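Side-chain contacts in putative DNA-binding protein (PDB 2EWT), which probably binds DNA through a helix-turn-helix domain as BldD, a central regulator of aerial mycelium formation in Streptomyces coelicolor: residues A[13-16]-A[17-21]; A[52-55]-A[56-60]. All coordinates share one frame; numbering follows the deposited sequence.

Contact 1. Residues A[13-16]-A[17-21]; sequences LRAI and RTQQG
The carbonyl oxygen of Ala15 receives two groups from the next turn of helix: the backbone N of Gln19 lies 2.8 Å from Ala15 O, and the hydroxyl Thr18 OG1 lies 2.9 Å from it. That hydroxyl is also within reach of the preceding carbonyl, with Thr18 OG1 3.0 Å from Arg14 O, and its single proton may serve either. The choice arises because chi1 of 56° sets OG1 between the backbone N and the carbonyl carbon, facing back along the helix. Arg14 O also takes the almost straight bond from Thr18 N (N-H...O 176°). The two arginines meet through an aliphatic carbon, Arg14 CG standing 3.6 Å from Arg17 NH2, while their guanidinium planes are turned 74° apart. Glu44 OE2 forms a salt bridge with Arg17 NE, probably offsetting the like charges, and Glu44 O takes a bond from Arg14 NH1. Arg17 NH1 reaches on to Leu22 O, beyond the helix. Ile16 is buried against Tyr62 and Leu69. The helical pattern weakens at Gln20, whose backbone N keeps a weak 3.5 Å bond to Ile16 O and also bonds Arg17 O. Gln20 CG lies 3.6 Å from Ile16 O, and the side chain touches Tyr62; a glycine in its place would probably open a gap beside Tyr62, strip Ile16 O of the carbon lying against it and set the backbone free to turn. The whole is the C-terminal end of a helix, here the long first one of a helix-turn-helix domain.

Contact 2. Residues A[52-55]-A[56-60]; sequences VQRL and AELAD. With SO4 (sulfate ion), chain C.
An i to i+3 salt bridge near the start of helix 52-62, the last helix of this helix-turn-helix domain, joins Arg54 to Glu57, with NH1 3.2 Å from OE1. Guanidinium and carboxylate do not lie flat against each other: their planes are 53° apart. The arginine chain leaves the helix and bends twice, at chi2 (69°) and chi3 (68°), which brings NH1 round to the glutamate while the other nitrogens turn to a sulfate ion, probably from the crystallisation liquor. Sulfate O4 sits at the edge of the guanidinium, in its plane, 3.1 Å from Arg54 NH2, and draws a weaker bond from NE. Sulfate O3 comes closer, 2.8 Å from Arg54 NH2, but obliquely. The second carboxylate oxygen of the glutamate faces the preceding turn, where Gln53 CG lies 3.7 Å from Glu57 OE2. A water 3.1 Å from Gln53 NE2 accepts its hydrogen and makes a weak bond to the same OE2. Gln53 OE1 looks elsewhere, to the backbone N of Ser2 of the second subunit. Leu55 touches Leu9 and Leu58 touches Leu13, both on helix 3-19. One arginine thus divides its nitrogens between two anions, a carboxylate that is likely to steady its orientation and a sulfate that marks a place where an external negative charge can be held.

From the N terminus, the chain first makes contact 1, in the last turns of helix 3-19 and the turn that ends it. It then runs through helices 24-30 and 37-45 before contact 2 opens in helix 52-62. Each is local, with pairs three or four residues apart, and closes no loop; the two follow in series without nesting or crossing. Their helices nevertheless pack together: Leu13 CD2 lies 4.0 Å from Leu58 CD1, and Leu55 CD1 packs on that same Leu13 CD2. Helix 37-45 reaches both, through Glu44 to contact 1 and Tyr43 to contact 2. Contact 2 alone extends beyond the chain, bordering the second subunit.

Contact 1. Residues A[13-16]-A[17-21]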
loop_
_atom_site.group_PDB
_atom_site.type_symbol
_atom_site.label_atom_id
_atom_site.label_comp_id
_atom_site.label_asym_id
_atom_site.label_seq_id
_atom_site.Cartn_x
_atom_site.Cartn_y
_atom_site.Cartn_z
ATOM N N LEU A 13 10.244 1.860 -6.811
ATOM C CA LEU A 13 9.405 2.074 -7.988
ATOM C C LEU A 13 10.306 2.435 -9.167
ATOM O O LEU A 13 10.094 1.971 -10.292
ATOM C CB LEU A 13 8.402 3.207 -7.734
ATOM C CG LEU A 13 7.096 2.796 -7.041
ATOM C CD1 LEU A 13 6.334 4.031 -6.578
ATOM C CD2 LEU A 13 6.253 1.981 -8.004
ATOM N N ARG A 14 11.313 3.265 -8.907
ATOM C CA ARG A 14 12.246 3.674 -9.955
ATOM C C ARG A 14 13.097 2.485 -10.409
ATOM O O ARG A 14 13.301 2.277 -11.606
ATOM C CB ARG A 14 13.156 4.810 -9.458
ATOM C CG ARG A 14 14.143 5.303 -10.520
ATOM C CD ARG A 14 15.174 6.296 -9.985
ATOM N NE ARG A 14 14.631 7.629 -9.725
ATOM C CZ ARG A 14 14.081 8.014 -8.577
ATOM N NH1 ARG A 14 13.989 7.166 -7.560
ATOM N NH2 ARG A 14 13.635 9.259 -8.440
ATOM N N ALA A 15 13.584 1.701 -9.454
ATOM C CA ALA A 15 14.407 0.541 -9.775
ATOM C C ALA A 15 13.655 -0.444 -10.664
ATOM O O ALA A 15 14.159 -0.856 -11.704
ATOM C CB ALA A 15 14.866 -0.149 -8.491
ATOM N N ILE A 16 12.443 -0.817 -10.261
ATOM C CA ILE A 16 11.647 -1.757 -11.044
ATOM C C ILE A 16 11.361 -1.234 -12.453
ATOM O O ILE A 16 11.410 -1.993 -13.422
ATOM C CB ILE A 16 10.322 -2.101 -10.317
ATOM C CG1 ILE A 16 10.580 -3.174 -9.256
ATOM C CG2 ILE A 16 9.279 -2.597 -11.308
ATOM C CD1 ILE A 16 11.614 -2.789 -8.215
ATOM N N ARG A 17 11.065 0.057 -12.567
ATOM C CA ARG A 17 10.796 0.653 -13.874
ATOM C C ARG A 17 12.011 0.531 -14.787
ATOM O O ARG A 17 11.915 -0.003 -15.890
ATOM C CB ARG A 17 10.443 2.134 -13.734
ATOM C CG ARG A 17 10.430 2.878 -15.064
ATOM C CD ARG A 17 9.955 4.313 -14.908
ATOM N NE ARG A 17 10.857 5.147 -14.113
ATOM C CZ ARG A 17 12.055 5.566 -14.513
ATOM N NH1 ARG A 17 12.526 5.230 -15.711
ATOM N NH2 ARG A 17 12.772 6.357 -13.724
ATOM N N THR A 18 13.146 1.042 -14.318
ATOM C CA THR A 18 14.385 1.012 -15.089
ATOM C C THR A 18 14.844 -0.412 -15.372
ATOM O O THR A 18 15.358 -0.702 -16.453
ATOM C CB THR A 18 15.515 1.765 -14.354
ATOM O OG1 THR A 18 15.694 1.205 -13.046
ATOM C CG2 THR A 18 15.175 3.247 -14.227
ATOM N N GLN A 19 14.647 -1.300 -14.403
ATOM C CA GLN A 19 15.049 -2.696 -14.552
ATOM C C GLN A 19 14.464 -3.373 -15.782
ATOM O O GLN A 19 15.098 -4.250 -16.369
ATOM C CB GLN A 19 14.671 -3.492 -13.303
ATOM C CG GLN A 19 15.717 -3.437 -12.210
ATOM C CD GLN A 19 15.298 -4.196 -10.970
ATOM O OE1 GLN A 19 14.715 -5.277 -11.059
ATOM N NE2 GLN A 19 15.606 -3.641 -9.806
ATOM N N GLN A 20 13.257 -2.982 -16.170
ATOM C CA GLN A 20 12.644 -3.577 -17.345
ATOM C C GLN A 20 12.788 -2.690 -18.577
ATOM O O GLN A 20 12.012 -2.791 -19.527
ATOM C CB GLN A 20 11.177 -3.902 -17.079
ATOM C CG GLN A 20 10.303 -2.720 -16.742
ATOM C CD GLN A 20 8.960 -3.162 -16.206
ATOM O OE1 GLN A 20 8.863 -3.671 -15.089
ATOM N NE2 GLN A 20 7.918 -2.984 -17.005
ATOM N N GLY A 21 13.789 -1.816 -18.537
ATOM C CA GLY A 21 14.091 -0.938 -19.657
ATOM C C GLY A 21 13.126 0.164 -20.050
ATOM O O GLY A 21 13.105 0.575 -21.209
#

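Contact 2. Residues A[52-55]-A[56-60]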
loop_
_atom_site.group_PDB
_atom_site.type_symbol
_atom_site.label_atom_id
_atom_site.label_comp_id
_atom_site.label_asym_id
_atom_site.label_seq_id
_atom_site.Cartn_x
_atom_site.Cartn_y
_atom_site.Cartn_z
ATOM N N VAL A 52 -2.307 2.940 -1.552
ATOM C CA VAL A 52 -2.212 1.493 -1.686
ATOM C C VAL A 52 -2.789 1.085 -3.046
ATOM O O VAL A 52 -2.199 0.287 -3.772
ATOM C CB VAL A 52 -2.999 0.767 -0.576
ATOM C CG1 VAL A 52 -3.055 -0.725 -0.871
ATOM C CG2 VAL A 52 -2.329 1.003 0.777
ATOM N N GLN A 53 -3.945 1.644 -3.389
ATOM C CA GLN A 53 -4.584 1.317 -4.664
ATOM C C GLN A 53 -3.654 1.626 -5.838
ATOM O O GLN A 53 -3.501 0.810 -6.749
ATOM C CB GLN A 53 -5.906 2.084 -4.802
ATOM C CG GLN A 53 -6.655 1.826 -6.106
ATOM C CD GLN A 53 -8.045 2.438 -6.108
ATOM O OE1 GLN A 53 -8.259 3.517 -5.561
ATOM N NE2 GLN A 53 -8.993 1.755 -6.737
ATOM N N ARG A 54 -3.017 2.793 -5.802
ATOM C CA ARG A 54 -2.099 3.190 -6.868
ATOM C C ARG A 54 -0.890 2.255 -6.906
ATOM O O ARG A 54 -0.439 1.856 -7.980
ATOM C CB ARG A 54 -1.619 4.631 -6.654
ATOM C CG ARG A 54 -0.927 5.240 -7.869
ATOM C CD ARG A 54 -1.923 5.472 -9.002
ATOM N NE ARG A 54 -2.884 6.524 -8.673
ATOM C CZ ARG A 54 -3.984 6.784 -9.372
ATOM N NH1 ARG A 54 -4.277 6.068 -10.449
ATOM N NH2 ARG A 54 -4.792 7.768 -8.998
ATOM N N LEU A 55 -0.356 1.909 -5.735
ATOM C CA LEU A 55 0.797 1.013 -5.690
ATOM C C LEU A 55 0.451 -0.334 -6.318
ATOM O O LEU A 55 1.246 -0.903 -7.069
ATOM C CB LEU A 55 1.271 0.800 -4.250
ATOM C CG LEU A 55 2.560 -0.025 -4.124
ATOM C CD1 LEU A 55 3.682 0.676 -4.878
ATOM C CD2 LEU A 55 2.930 -0.206 -2.661
ATOM N N ALA A 56 -0.736 -0.845 -6.005
ATOM C CA ALA A 56 -1.178 -2.121 -6.552
ATOM C C ALA A 56 -1.328 -2.034 -8.068
ATOM O O ALA A 56 -0.994 -2.976 -8.786
ATOM C CB ALA A 56 -2.505 -2.534 -5.916
ATOM N N GLU A 57 -1.826 -0.901 -8.553
ATOM C CA GLU A 57 -2.013 -0.710 -9.989
ATOM C C GLU A 57 -0.662 -0.646 -10.697
ATOM O O GLU A 57 -0.498 -1.193 -11.789
ATOM C CB GLU A 57 -2.817 0.571 -10.253
ATOM C CG GLU A 57 -4.158 0.595 -9.520
ATOM C CD GLU A 57 -4.915 1.902 -9.668
ATOM O OE1 GLU A 57 -4.282 2.979 -9.618
ATOM O OE2 GLU A 57 -6.155 1.852 -9.811
ATOM N N LEU A 58 0.309 0.016 -10.073
ATOM C CA LEU A 58 1.638 0.128 -10.660
ATOM C C LEU A 58 2.357 -1.215 -10.645
ATOM O O LEU A 58 3.078 -1.546 -11.586
ATOM C CB LEU A 58 2.466 1.171 -9.908
ATOM C CG LEU A 58 1.971 2.610 -10.087
ATOM C CD1 LEU A 58 2.751 3.540 -9.167
ATOM C CD2 LEU A 58 2.135 3.037 -11.551
ATOM N N ALA A 59 2.158 -1.988 -9.581
ATOM C CA ALA A 59 2.788 -3.301 -9.478
ATOM C C ALA A 59 2.321 -4.167 -10.638
ATOM O O ALA A 59 3.124 -4.845 -11.283
ATOM C CB ALA A 59 2.422 -3.963 -8.154
ATOM N N ASP A 60 1.015 -4.140 -10.893
ATOM C CA ASP A 60 0.421 -4.912 -11.981
ATOM C C ASP A 60 0.987 -4.447 -13.315
ATOM O O ASP A 60 1.351 -5.261 -14.166
ATOM C CB ASP A 60 -1.100 -4.738 -11.978
ATOM C CG ASP A 60 -1.765 -5.445 -10.814
ATOM O OD1 ASP A 60 -1.067 -5.746 -9.824
ATOM O OD2 ASP A 60 -2.986 -5.694 -10.884
HETATM S S SO4 C . -3.032 10.196 -7.431
HETATM O O1 SO4 C . -1.789 10.801 -6.918
HETATM O O2 SO4 C . -4.107 11.205 -7.438
HETATM O O3 SO4 C . -2.810 9.714 -8.808
HETATM O O4 SO4 C . -3.423 9.064 -6.569
HETATM O O HOH W 1 -7.836 -0.684 -8.263
#